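Local atomic coordinates of 2-hydroxyisobutyryl-CoA mutase large subunit (Aquincola tertiaricarbonis, PDB entry 4R3U), a protein that forms the substrate-binding subunit of a cobalamin-dependent mutase that interconverts 2-hydroxyisobutyryl-CoA and (S)-3-hydroxybutyryl-CoA. Residues N33-G36 with A37-K41; K475-I478 with G479-R482; K431-F434 with E435-E439; F270-A273 with N274-T277. All coordinates share one frame; numbering follows the deposited sequence.

Interaction 1: residues N33-G36 with A37-K41. With 3HC (3-hydroxybutanoyl-coenzyme A), chain E.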
loop_
_atom_site.group_PDB
_atom_site.type_symbol
_atom_site.label_atom_id
_atom_site.label_comp_id
_atom_site.label_asym_id
_atom_site.label_seq_id
_atom_site.Cartn_x
_atom_site.Cartn_y
_atom_site.Cartn_z
ATOM N N ASN A 33 0.721 -33.187 -14.543
ATOM C CA ASN A 33 -0.431 -33.689 -13.811
ATOM C C ASN A 33 -1.344 -32.520 -13.434
ATOM O O ASN A 33 -2.215 -32.173 -14.242
ATOM C CB ASN A 33 -0.021 -34.593 -12.607
ATOM C CG ASN A 33 0.890 -35.789 -12.944
ATOM O OD1 ASN A 33 0.702 -36.522 -13.934
ATOM N ND2 ASN A 33 1.882 -36.045 -12.094
ATOM N N GLU A 34 -1.102 -31.864 -12.264
ATOM C CA GLU A 34 -1.904 -30.766 -11.729
ATOM C C GLU A 34 -2.012 -29.559 -12.634
ATOM O O GLU A 34 -3.117 -29.029 -12.810
ATOM C CB GLU A 34 -1.436 -30.356 -10.318
ATOM C CG GLU A 34 -1.785 -31.349 -9.211
ATOM C CD GLU A 34 -0.842 -32.528 -9.059
ATOM O OE1 GLU A 34 0.256 -32.492 -9.661
ATOM O OE2 GLU A 34 -1.220 -33.505 -8.370
ATOM N N VAL A 35 -0.869 -29.117 -13.198
ATOM C CA VAL A 35 -0.806 -27.947 -14.079
ATOM C C VAL A 35 -1.526 -28.219 -15.403
ATOM O O VAL A 35 -2.336 -27.389 -15.816
ATOM C CB VAL A 35 0.638 -27.393 -14.252
ATOM C CG1 VAL A 35 0.682 -26.211 -15.210
ATOM C CG2 VAL A 35 1.240 -27.007 -12.908
ATOM N N GLY A 36 -1.262 -29.379 -16.005
ATOM C CA GLY A 36 -1.852 -29.821 -17.266
ATOM C C GLY A 36 -3.365 -29.888 -17.247
ATOM O O GLY A 36 -4.008 -29.472 -18.215
ATOM N N ALA A 37 -3.935 -30.395 -16.127
ATOM C CA ALA A 37 -5.373 -30.558 -15.870
ATOM C C ALA A 37 -6.101 -29.207 -15.692
ATOM O O ALA A 37 -7.181 -29.013 -16.257
ATOM C CB ALA A 37 -5.579 -31.432 -14.643
ATOM N N PHE A 38 -5.500 -28.290 -14.919
ATOM C CA PHE A 38 -5.982 -26.947 -14.647
ATOM C C PHE A 38 -5.948 -26.052 -15.897
ATOM O O PHE A 38 -6.921 -25.342 -16.168
ATOM C CB PHE A 38 -5.176 -26.318 -13.480
ATOM C CG PHE A 38 -5.860 -26.502 -12.142
ATOM C CD1 PHE A 38 -5.934 -27.760 -11.544
ATOM C CD2 PHE A 38 -6.472 -25.428 -11.503
ATOM C CE1 PHE A 38 -6.600 -27.934 -10.322
ATOM C CE2 PHE A 38 -7.156 -25.607 -10.298
ATOM C CZ PHE A 38 -7.227 -26.864 -9.720
ATOM N N LEU A 39 -4.850 -26.099 -16.672
ATOM C CA LEU A 39 -4.730 -25.334 -17.917
ATOM C C LEU A 39 -5.827 -25.720 -18.933
ATOM O O LEU A 39 -6.238 -24.864 -19.723
ATOM C CB LEU A 39 -3.331 -25.476 -18.525
ATOM C CG LEU A 39 -2.199 -24.741 -17.797
ATOM C CD1 LEU A 39 -0.834 -25.164 -18.348
ATOM C CD2 LEU A 39 -2.371 -23.236 -17.879
ATOM N N LYS A 40 -6.345 -26.980 -18.859
ATOM C CA LYS A 40 -7.478 -27.464 -19.658
ATOM C C LYS A 40 -8.769 -26.758 -19.169
ATOM O O LYS A 40 -9.481 -26.167 -19.990
ATOM C CB LYS A 40 -7.632 -28.993 -19.542
ATOM C CG LYS A 40 -6.674 -29.823 -20.404
ATOM C CD LYS A 40 -6.982 -31.318 -20.311
ATOM C CE LYS A 40 -6.289 -32.042 -19.174
ATOM N NZ LYS A 40 -7.225 -32.905 -18.398
ATOM N N LYS A 41 -9.049 -26.811 -17.832
ATOM C CA LYS A 41 -10.185 -26.180 -17.137
ATOM C C LYS A 41 -10.218 -24.677 -17.459
ATOM O O LYS A 41 -11.283 -24.127 -17.750
ATOM C CB LYS A 41 -9.983 -26.225 -15.597
ATOM C CG LYS A 41 -10.196 -27.508 -14.843
ATOM C CD LYS A 41 -10.114 -27.143 -13.350
ATOM C CE LYS A 41 -10.289 -28.312 -12.413
ATOM N NZ LYS A 41 -10.483 -27.839 -11.021
HETATM N N1A 3HC E . -7.436 -22.216 -12.264
HETATM C C2A 3HC E . -8.650 -22.947 -12.695
HETATM N N3A 3HC E . -9.823 -22.606 -11.880
HETATM C C4A 3HC E . -9.749 -21.708 -10.869
HETATM C C5A 3HC E . -8.593 -21.092 -10.542
HETATM C C6A 3HC E . -7.457 -21.366 -11.222
HETATM N N6A 3HC E . -6.346 -20.730 -10.852
HETATM N N7A 3HC E . -8.856 -20.269 -9.523
HETATM C C8A 3HC E . -10.149 -20.367 -9.230
HETATM N N9A 3HC E . -10.692 -21.274 -10.036
HETATM C C1B 3HC E . -12.109 -21.746 -10.106
HETATM C C2B 3HC E . -12.543 -22.475 -8.851
HETATM O O2B 3HC E . -12.218 -23.867 -8.907
HETATM C C3B 3HC E . -14.044 -22.239 -8.850
HETATM O O3B 3HC E . -14.713 -23.169 -9.736
HETATM P P3B 3HC E . -16.069 -23.952 -9.341
HETATM O O7A 3HC E . -17.032 -22.857 -9.108
HETATM O O8A 3HC E . -16.324 -24.750 -10.566
HETATM O O9A 3HC E . -15.655 -24.728 -8.150
HETATM C C4B 3HC E . -14.183 -20.840 -9.441
HETATM O O4B 3HC E . -12.976 -20.596 -10.226
HETATM C C5B 3HC E . -14.375 -19.786 -8.336
HETATM O O5B 3HC E . -13.133 -19.579 -7.626
HETATM P P1A 3HC E . -12.932 -19.899 -6.042
HETATM O O1A 3HC E . -13.879 -20.945 -5.569
HETATM O O2A 3HC E . -11.494 -20.097 -5.794
HETATM O O3A 3HC E . -13.315 -18.402 -5.487
HETATM P P2A 3HC E . -14.742 -17.900 -4.895
HETATM O O4A 3HC E . -14.617 -16.469 -4.581
HETATM O O5A 3HC E . -15.871 -18.346 -5.748
HETATM O O6A 3HC E . -14.807 -18.739 -3.556
HETATM C CBP 3HC E . -14.625 -19.210 -1.186
HETATM C CCP 3HC E . -13.975 -18.518 -2.404
HETATM C CDP 3HC E . -14.543 -20.720 -1.445
HETATM C CEP 3HC E . -13.802 -18.904 0.072
HETATM C CAP 3HC E . -16.120 -18.777 -1.017
HETATM O OAP 3HC E . -16.829 -19.484 0.025
HETATM C C9P 3HC E . -16.403 -17.248 -0.981
HETATM O O9P 3HC E . -16.587 -16.608 -2.019
HETATM N N8P 3HC E . -16.531 -16.697 0.236
HETATM C C7P 3HC E . -16.867 -15.278 0.396
HETATM C C6P 3HC E . -17.201 -14.975 1.850
HETATM C C5P 3HC E . -17.459 -13.483 2.089
HETATM O O5P 3HC E . -17.300 -12.631 1.211
HETATM N N4P 3HC E . -17.870 -13.218 3.333
HETATM C C3P 3HC E . -18.153 -11.864 3.788
HETATM C C2P 3HC E . -17.997 -11.845 5.285
HETATM S S1P 3HC E . -18.232 -10.175 5.965
HETATM C C1 3HC E . -18.020 -10.606 7.701
HETATM O O1 3HC E . -18.495 -11.616 8.216
HETATM C C2 3HC E . -17.114 -9.680 8.532
HETATM C C3 3HC E . -17.824 -8.389 8.948
HETATM O O3 3HC E . -18.284 -7.709 7.786
HETATM C C4 3HC E . -18.993 -8.674 9.903
#

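Interaction 2: residues K475-I478 with G479-R482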
loop_
_atom_site.group_PDB
_atom_site.type_symbol
_atom_site.label_atom_id
_atom_site.label_comp_id
_atom_site.label_asym_id
_atom_site.label_seq_id
_atom_site.Cartn_x
_atom_site.Cartn_y
_atom_site.Cartn_z
ATOM N N LYS A 475 -0.051 -2.935 -21.247
ATOM C CA LYS A 475 0.440 -2.512 -19.937
ATOM C C LYS A 475 -0.736 -1.840 -19.258
ATOM O O LYS A 475 -1.139 -0.740 -19.679
ATOM C CB LYS A 475 1.637 -1.549 -20.012
ATOM C CG LYS A 475 2.186 -1.222 -18.625
ATOM C CD LYS A 475 3.154 -0.056 -18.631
ATOM C CE LYS A 475 3.939 -0.070 -17.354
ATOM N NZ LYS A 475 4.888 1.063 -17.256
ATOM N N PRO A 476 -1.314 -2.491 -18.225
ATOM C CA PRO A 476 -2.472 -1.889 -17.548
ATOM C C PRO A 476 -2.087 -0.678 -16.720
ATOM O O PRO A 476 -1.079 -0.685 -15.968
ATOM C CB PRO A 476 -3.013 -3.030 -16.667
ATOM C CG PRO A 476 -2.240 -4.266 -17.063
ATOM C CD PRO A 476 -0.947 -3.785 -17.615
ATOM N N VAL A 477 -2.848 0.403 -16.925
ATOM C CA VAL A 477 -2.697 1.652 -16.174
ATOM C C VAL A 477 -4.121 2.035 -15.724
ATOM O O VAL A 477 -4.934 2.501 -16.532
ATOM C CB VAL A 477 -1.902 2.786 -16.885
ATOM C CG1 VAL A 477 -1.841 4.037 -16.009
ATOM C CG2 VAL A 477 -0.490 2.326 -17.232
ATOM N N ILE A 478 -4.428 1.741 -14.438
ATOM C CA ILE A 478 -5.724 2.006 -13.818
ATOM C C ILE A 478 -6.036 3.526 -13.911
ATOM O O ILE A 478 -5.181 4.365 -13.588
ATOM C CB ILE A 478 -5.815 1.435 -12.352
ATOM C CG1 ILE A 478 -5.352 -0.052 -12.200
ATOM C CG2 ILE A 478 -7.168 1.659 -11.721
ATOM C CD1 ILE A 478 -6.030 -1.149 -13.067
ATOM N N GLY A 479 -7.225 3.841 -14.421
ATOM C CA GLY A 479 -7.688 5.209 -14.604
ATOM C C GLY A 479 -7.400 5.732 -15.994
ATOM O O GLY A 479 -8.081 6.656 -16.452
ATOM N N VAL A 480 -6.425 5.107 -16.691
ATOM C CA VAL A 480 -5.953 5.516 -18.016
ATOM C C VAL A 480 -6.450 4.594 -19.172
ATOM O O VAL A 480 -6.946 5.111 -20.178
ATOM C CB VAL A 480 -4.413 5.767 -17.993
ATOM C CG1 VAL A 480 -3.830 6.074 -19.378
ATOM C CG2 VAL A 480 -4.058 6.874 -17.004
ATOM N N ASN A 481 -6.318 3.256 -19.014
ATOM C CA ASN A 481 -6.719 2.276 -20.019
ATOM C C ASN A 481 -7.523 1.126 -19.425
ATOM O O ASN A 481 -7.885 0.176 -20.124
ATOM C CB ASN A 481 -5.502 1.770 -20.818
ATOM C CG ASN A 481 -4.461 0.947 -20.087
ATOM O OD1 ASN A 481 -4.663 0.459 -18.971
ATOM N ND2 ASN A 481 -3.317 0.754 -20.730
ATOM N N ARG A 482 -7.856 1.273 -18.145
ATOM C CA ARG A 482 -8.512 0.311 -17.285
ATOM C C ARG A 482 -9.331 1.077 -16.271
ATOM O O ARG A 482 -8.833 2.025 -15.636
ATOM C CB ARG A 482 -7.411 -0.455 -16.543
ATOM C CG ARG A 482 -7.561 -1.941 -16.483
ATOM C CD ARG A 482 -7.426 -2.688 -17.801
ATOM N NE ARG A 482 -7.710 -4.109 -17.581
ATOM C CZ ARG A 482 -8.897 -4.621 -17.227
ATOM N NH1 ARG A 482 -9.031 -5.926 -17.032
ATOM N NH2 ARG A 482 -9.950 -3.830 -17.064
#

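Interaction 3: residues K431-F434 with E435-E439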
loop_
_atom_site.group_PDB
_atom_site.type_symbol
_atom_site.label_atom_id
_atom_site.label_comp_id
_atom_site.label_asym_id
_atom_site.label_seq_id
_atom_site.Cartn_x
_atom_site.Cartn_y
_atom_site.Cartn_z
ATOM N N LYS A 431 23.964 -10.867 -13.319
ATOM C CA LYS A 431 24.540 -11.359 -14.561
ATOM C C LYS A 431 24.243 -10.418 -15.739
ATOM O O LYS A 431 25.165 -10.067 -16.479
ATOM C CB LYS A 431 24.087 -12.801 -14.839
ATOM C CG LYS A 431 24.635 -13.797 -13.814
ATOM C CD LYS A 431 23.975 -15.169 -13.900
ATOM C CE LYS A 431 24.556 -16.167 -12.917
ATOM N NZ LYS A 431 23.764 -17.431 -12.854
ATOM N N LYS A 432 22.977 -9.976 -15.881
ATOM C CA LYS A 432 22.551 -9.066 -16.956
ATOM C C LYS A 432 23.203 -7.709 -16.825
ATOM O O LYS A 432 23.581 -7.128 -17.846
ATOM C CB LYS A 432 21.021 -8.967 -17.063
ATOM C CG LYS A 432 20.315 -10.228 -17.573
ATOM C CD LYS A 432 20.415 -10.442 -19.079
ATOM C CE LYS A 432 20.155 -11.892 -19.425
ATOM N NZ LYS A 432 20.636 -12.241 -20.791
ATOM N N ILE A 433 23.409 -7.234 -15.570
ATOM C CA ILE A 433 24.115 -5.972 -15.269
ATOM C C ILE A 433 25.584 -6.091 -15.699
ATOM O O ILE A 433 26.073 -5.215 -16.410
ATOM C CB ILE A 433 23.994 -5.564 -13.770
ATOM C CG1 ILE A 433 22.608 -4.942 -13.444
ATOM C CG2 ILE A 433 25.153 -4.640 -13.311
ATOM C CD1 ILE A 433 22.146 -5.174 -11.933
ATOM N N PHE A 434 26.279 -7.174 -15.278
ATOM C CA PHE A 434 27.692 -7.359 -15.622
ATOM C C PHE A 434 27.944 -7.437 -17.123
ATOM O O PHE A 434 28.911 -6.850 -17.616
ATOM C CB PHE A 434 28.334 -8.522 -14.851
ATOM C CG PHE A 434 28.683 -8.150 -13.437
ATOM C CD1 PHE A 434 29.475 -7.041 -13.168
ATOM C CD2 PHE A 434 28.229 -8.915 -12.368
ATOM C CE1 PHE A 434 29.769 -6.682 -11.854
ATOM C CE2 PHE A 434 28.519 -8.547 -11.053
ATOM C CZ PHE A 434 29.289 -7.444 -10.804
ATOM N N GLU A 435 27.032 -8.117 -17.832
ATOM C CA GLU A 435 26.953 -8.313 -19.268
ATOM C C GLU A 435 26.863 -6.927 -19.962
ATOM O O GLU A 435 27.563 -6.710 -20.940
ATOM C CB GLU A 435 25.679 -9.129 -19.508
ATOM C CG GLU A 435 25.653 -10.068 -20.685
ATOM C CD GLU A 435 24.479 -11.013 -20.558
ATOM O OE1 GLU A 435 23.374 -10.657 -21.025
ATOM O OE2 GLU A 435 24.647 -12.088 -19.934
ATOM N N ILE A 436 26.049 -5.982 -19.427
ATOM C CA ILE A 436 25.930 -4.618 -19.958
ATOM C C ILE A 436 27.206 -3.814 -19.714
ATOM O O ILE A 436 27.730 -3.191 -20.642
ATOM C CB ILE A 436 24.666 -3.876 -19.449
ATOM C CG1 ILE A 436 23.352 -4.570 -19.936
ATOM C CG2 ILE A 436 24.714 -2.350 -19.784
ATOM C CD1 ILE A 436 22.008 -3.744 -19.638
ATOM N N LEU A 437 27.704 -3.843 -18.465
ATOM C CA LEU A 437 28.938 -3.172 -18.030
ATOM C C LEU A 437 30.156 -3.580 -18.893
ATOM O O LEU A 437 31.037 -2.753 -19.154
ATOM C CB LEU A 437 29.221 -3.484 -16.544
ATOM C CG LEU A 437 28.347 -2.782 -15.506
ATOM C CD1 LEU A 437 28.756 -3.204 -14.123
ATOM C CD2 LEU A 437 28.457 -1.271 -15.621
ATOM N N GLU A 438 30.164 -4.840 -19.342
ATOM C CA GLU A 438 31.180 -5.442 -20.191
ATOM C C GLU A 438 31.104 -4.848 -21.604
ATOM O O GLU A 438 32.146 -4.536 -22.176
ATOM C CB GLU A 438 30.978 -6.955 -20.227
ATOM C CG GLU A 438 32.270 -7.736 -20.242
ATOM C CD GLU A 438 32.070 -9.220 -20.466
ATOM O OE1 GLU A 438 31.205 -9.821 -19.784
ATOM O OE2 GLU A 438 32.784 -9.783 -21.331
ATOM N N GLU A 439 29.879 -4.679 -22.156
ATOM C CA GLU A 439 29.635 -4.112 -23.486
ATOM C C GLU A 439 30.048 -2.656 -23.531
ATOM O O GLU A 439 30.675 -2.233 -24.495
ATOM C CB GLU A 439 28.169 -4.256 -23.882
ATOM C CG GLU A 439 27.938 -4.230 -25.383
ATOM C CD GLU A 439 26.473 -4.242 -25.795
ATOM O OE1 GLU A 439 25.705 -5.084 -25.273
ATOM O OE2 GLU A 439 26.099 -3.424 -26.665
#

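Interaction 4: residues F270-A273 with N274-T277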
loop_
_atom_site.group_PDB
_atom_site.type_symbol
_atom_site.label_atom_id
_atom_site.label_comp_id
_atom_site.label_asym_id
_atom_site.label_seq_id
_atom_site.Cartn_x
_atom_site.Cartn_y
_atom_site.Cartn_z
ATOM N N PHE A 270 23.390 1.304 -16.136
ATOM C CA PHE A 270 23.911 2.612 -16.578
ATOM C C PHE A 270 24.435 3.461 -15.410
ATOM O O PHE A 270 25.390 4.214 -15.599
ATOM C CB PHE A 270 22.895 3.368 -17.455
ATOM C CG PHE A 270 22.409 2.672 -18.719
ATOM C CD1 PHE A 270 23.014 1.500 -19.173
ATOM C CD2 PHE A 270 21.376 3.210 -19.471
ATOM C CE1 PHE A 270 22.575 0.875 -20.334
ATOM C CE2 PHE A 270 20.975 2.604 -20.661
ATOM C CZ PHE A 270 21.562 1.433 -21.070
ATOM N N THR A 271 23.874 3.269 -14.199
ATOM C CA THR A 271 24.310 3.950 -12.985
ATOM C C THR A 271 25.670 3.387 -12.575
ATOM O O THR A 271 26.585 4.160 -12.233
ATOM C CB THR A 271 23.258 3.833 -11.870
ATOM O OG1 THR A 271 22.012 4.291 -12.371
ATOM C CG2 THR A 271 23.618 4.651 -10.636
ATOM N N LEU A 272 25.809 2.052 -12.635
ATOM C CA LEU A 272 27.082 1.405 -12.349
ATOM C C LEU A 272 28.162 1.786 -13.373
ATOM O O LEU A 272 29.306 2.020 -12.975
ATOM C CB LEU A 272 26.925 -0.106 -12.177
ATOM C CG LEU A 272 26.172 -0.520 -10.902
ATOM C CD1 LEU A 272 26.106 -2.015 -10.773
ATOM C CD2 LEU A 272 26.791 0.102 -9.643
ATOM N N ALA A 273 27.776 1.969 -14.665
ATOM C CA ALA A 273 28.695 2.423 -15.735
ATOM C C ALA A 273 29.278 3.800 -15.383
ATOM O O ALA A 273 30.480 4.022 -15.536
ATOM C CB ALA A 273 27.972 2.462 -17.077
ATOM N N ASN A 274 28.421 4.695 -14.860
ATOM C CA ASN A 274 28.763 6.050 -14.407
ATOM C C ASN A 274 29.684 6.010 -13.188
ATOM O O ASN A 274 30.671 6.753 -13.155
ATOM C CB ASN A 274 27.495 6.857 -14.124
ATOM C CG ASN A 274 26.801 7.338 -15.386
ATOM O OD1 ASN A 274 27.372 7.331 -16.487
ATOM N ND2 ASN A 274 25.581 7.849 -15.250
ATOM N N LEU A 275 29.408 5.098 -12.226
ATOM C CA LEU A 275 30.250 4.907 -11.045
ATOM C C LEU A 275 31.699 4.595 -11.460
ATOM O O LEU A 275 32.624 5.239 -10.959
ATOM C CB LEU A 275 29.704 3.785 -10.125
ATOM C CG LEU A 275 30.724 3.177 -9.136
ATOM C CD1 LEU A 275 30.941 4.069 -7.921
ATOM C CD2 LEU A 275 30.334 1.793 -8.747
ATOM N N ILE A 276 31.883 3.625 -12.361
ATOM C CA ILE A 276 33.200 3.212 -12.837
ATOM C C ILE A 276 34.008 4.407 -13.389
ATOM O O ILE A 276 35.156 4.599 -12.990
ATOM C CB ILE A 276 33.080 2.015 -13.818
ATOM C CG1 ILE A 276 32.713 0.734 -13.040
ATOM C CG2 ILE A 276 34.382 1.848 -14.691
ATOM C CD1 ILE A 276 31.915 -0.297 -13.856
ATOM N N THR A 277 33.367 5.241 -14.229
ATOM C CA THR A 277 33.958 6.440 -14.829
ATOM C C THR A 277 34.464 7.388 -13.738
ATOM O O THR A 277 35.606 7.848 -13.816
ATOM C CB THR A 277 32.942 7.087 -15.766
ATOM O OG1 THR A 277 32.376 6.071 -16.581
ATOM C CG2 THR A 277 33.535 8.174 -16.638
#

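Interaction 1: residues N33-G36 with A37-K41
Val35 and Leu39, one helical turn apart, carry the apolar part of this contact. Their side chains leave the helix in the same direction and run alongside each other, with Val35 CG1 3.6 Å from Leu39 CD1. The valine holds CG1 anti to its backbone nitrogen (chi1 178°), which places that methyl against the leucine branch.

The backbone bonds are those of a first helical turn. Ala37 N donates to Asn33 O at 3.1 Å, Phe38 N to Glu34 O at 3.3 Å and Leu39 N to Val35 O at 3.0 Å; the bond from Lys40 N to Gly36 O is weak. Asn33 sits at the N-cap position, yet its side chain makes no capping bond.

Ligand contact falls to Phe38. Its ring edge meets the adenine of 3-hydroxybutanoyl-CoA, with CD2 3.4 Å from N1A and N1A near the ring plane. Lys41 CE lies over one face of the same ring, offset toward the rim.

Helix 34-41 follows helix 17-32 directly. Val35 and Leu39 pack on Arg59, which follows strand 56-57, while Val35 and Phe38 reach Pro88 of the second subunit, the chain whose residues hydrogen-bond this CoA.

Interaction 2: residues K475-I478 with G479-R482
Asn481 sets its CG between its own backbone nitrogen and carbonyl carbon (chi1 67°), and this swings the carboxamide back over Lys475 and Val477. Both ends of the amide are then used. Asn481 ND2 donates to Lys475 O at 2.8 Å in an almost straight bond, with the acceptor in the amide plane. Asn481 OD1 takes the N-H of Val477 at 2.7 Å, the donor tilted out of the carbonyl plane. Because ND2 also bonds to Lys470 O, the amide is fixed in rotation and ties this loop to the end of helix 454-472.

Val477 is held through its carbonyl as well: Val477 O accepts from Val480 N at 3.0 Å and from Asn481 N at 2.9 Å. The two valines also touch, Val477 CG1 lying 3.7 Å from Val480 CB. On the far end of the loop, Ile478 CD1 touches Arg482 CB at 3.8 Å, the two chains crossing at a slant. The arginine then leads away to a salt bridge with Glu405 of the second subunit, and Ile478 N bonds to Glu406 of that same subunit.

Residues Val477 to Val480 make a type II beta turn, with glycine at the third position. There Gly479 has a positive phi of 94°, the conformation usual for glycine at this position of such a turn. The turn is closed by the Val480 N to Val477 O bond, and the Asn481 amide clasps the extended residues leading into it.

Interaction 3: residues K431-F434 with E435-E439
Lys431 to Glu439 run as a regular alpha-helix, Glu435, Ile436, Leu437 and Glu438 each donating their N-H to the carbonyl four residues back; the bond from Leu437 N to Ile433 O, at 3.0 Å, is the straightest at 174°.

Lys432 and Glu435 form the charged pair, three residues apart on an outer face of the helix. A bend at chi2 (-77°) carries the lysine chain across the helix surface to Glu435, bringing its NZ within 3.2 Å of Glu435 OE1. The salt bridge uses the syn lone pair of that oxygen, and Lys432 CD lies only 3.5 Å from the same OE1, so methylene as well as ammonium packs against the carboxylate.

On another face Leu437 CD1 touches two apolar partners, which lie roughly at right angles to each other as seen from that methyl. Ile433 CG2 is 4.0 Å away, in a chain that runs alongside the leucine, and Phe434 CD1 is also at 4.0 Å, its ring meeting the methyl obliquely. Both are ordinary van der Waals contacts.

Ile433 and Phe434 rest on Cys319, and Phe434 and Leu437 on Ile323, all of helix 306-327. Lys432, Ile433 and Ile436 reach Leu265 of helix 264-283, so helix 420-442 packs over both of these helices.

Interaction 4: residues F270-A273 with N274-T277
Asn274 opens the segment 274-277 by sending its backbone N-H to Phe270 O at 3.2 Å. Its side chain folds back over the same carbonyl, with CG 3.4 Å from Phe270 O, because CG stands anti to its own carbonyl carbon and beside the backbone nitrogen (chi1 -76°). The Asn274 side chain also touches Leu213, Lys214 and Met217 of helix 213-219.

Leu275 comes next and bonds through its N to Thr271 O at 3.0 Å. Unlike Leu272, it holds CG anti to the backbone nitrogen (chi1 160°). The two leucines project together from the helix, and their CD2 methyls are 4.0 Å apart. Both reach helix 306-327, Leu272 at Cys319 and Ile323, Leu275 at Tyr320.

Ile276 donates its N-H to Leu272 O at 3.1 Å, and its CG1 and CD1 both pack at 3.6 Å on that oxygen, sheltering one side of the carbonyl.

Thr277 adds a second kind of donor. Its hydroxyl OG1 stands beside its backbone nitrogen and donates to Ala273 O at 3.0 Å, while its own backbone N reaches that oxygen only weakly.

Backbone hydrogen bonds and two hydroxyls folded back on the helix thus accompany the apolar leucine contact. Thr277 OG1 bonds mainly to Ala273 O and Thr271 OG1 to Glu267 O; each also has a weak partner outside the helix, Thr446 OG1 and Ser253 O respectively. Satisfying hydroxyls on the helix's own carbonyls probably lowers the cost of packing them among helices 213-219, 306-327 and 420-442 and strand 252-253.

Interactions 3 and 4 form one packed unit: their centres are 11 Å apart, and Leu437 CD2 lies 3.4 Å from Ala273 N, with Ile433 on Leu272 and Ile436 on Phe270 beside it. Interaction 4 is the nearer of these two to the substrate, Thr271 having its side chain about 11 Å from the bound acyl-CoA. Interactions 1 and 2 stand apart, with centres 30 Å from each other, but both touch the second subunit. Interaction 1 meets the adenine of a CoA held by that subunit, while the Val480 side chain of interaction 2 is about 8 Å from cobalamin and packs on the small subunit.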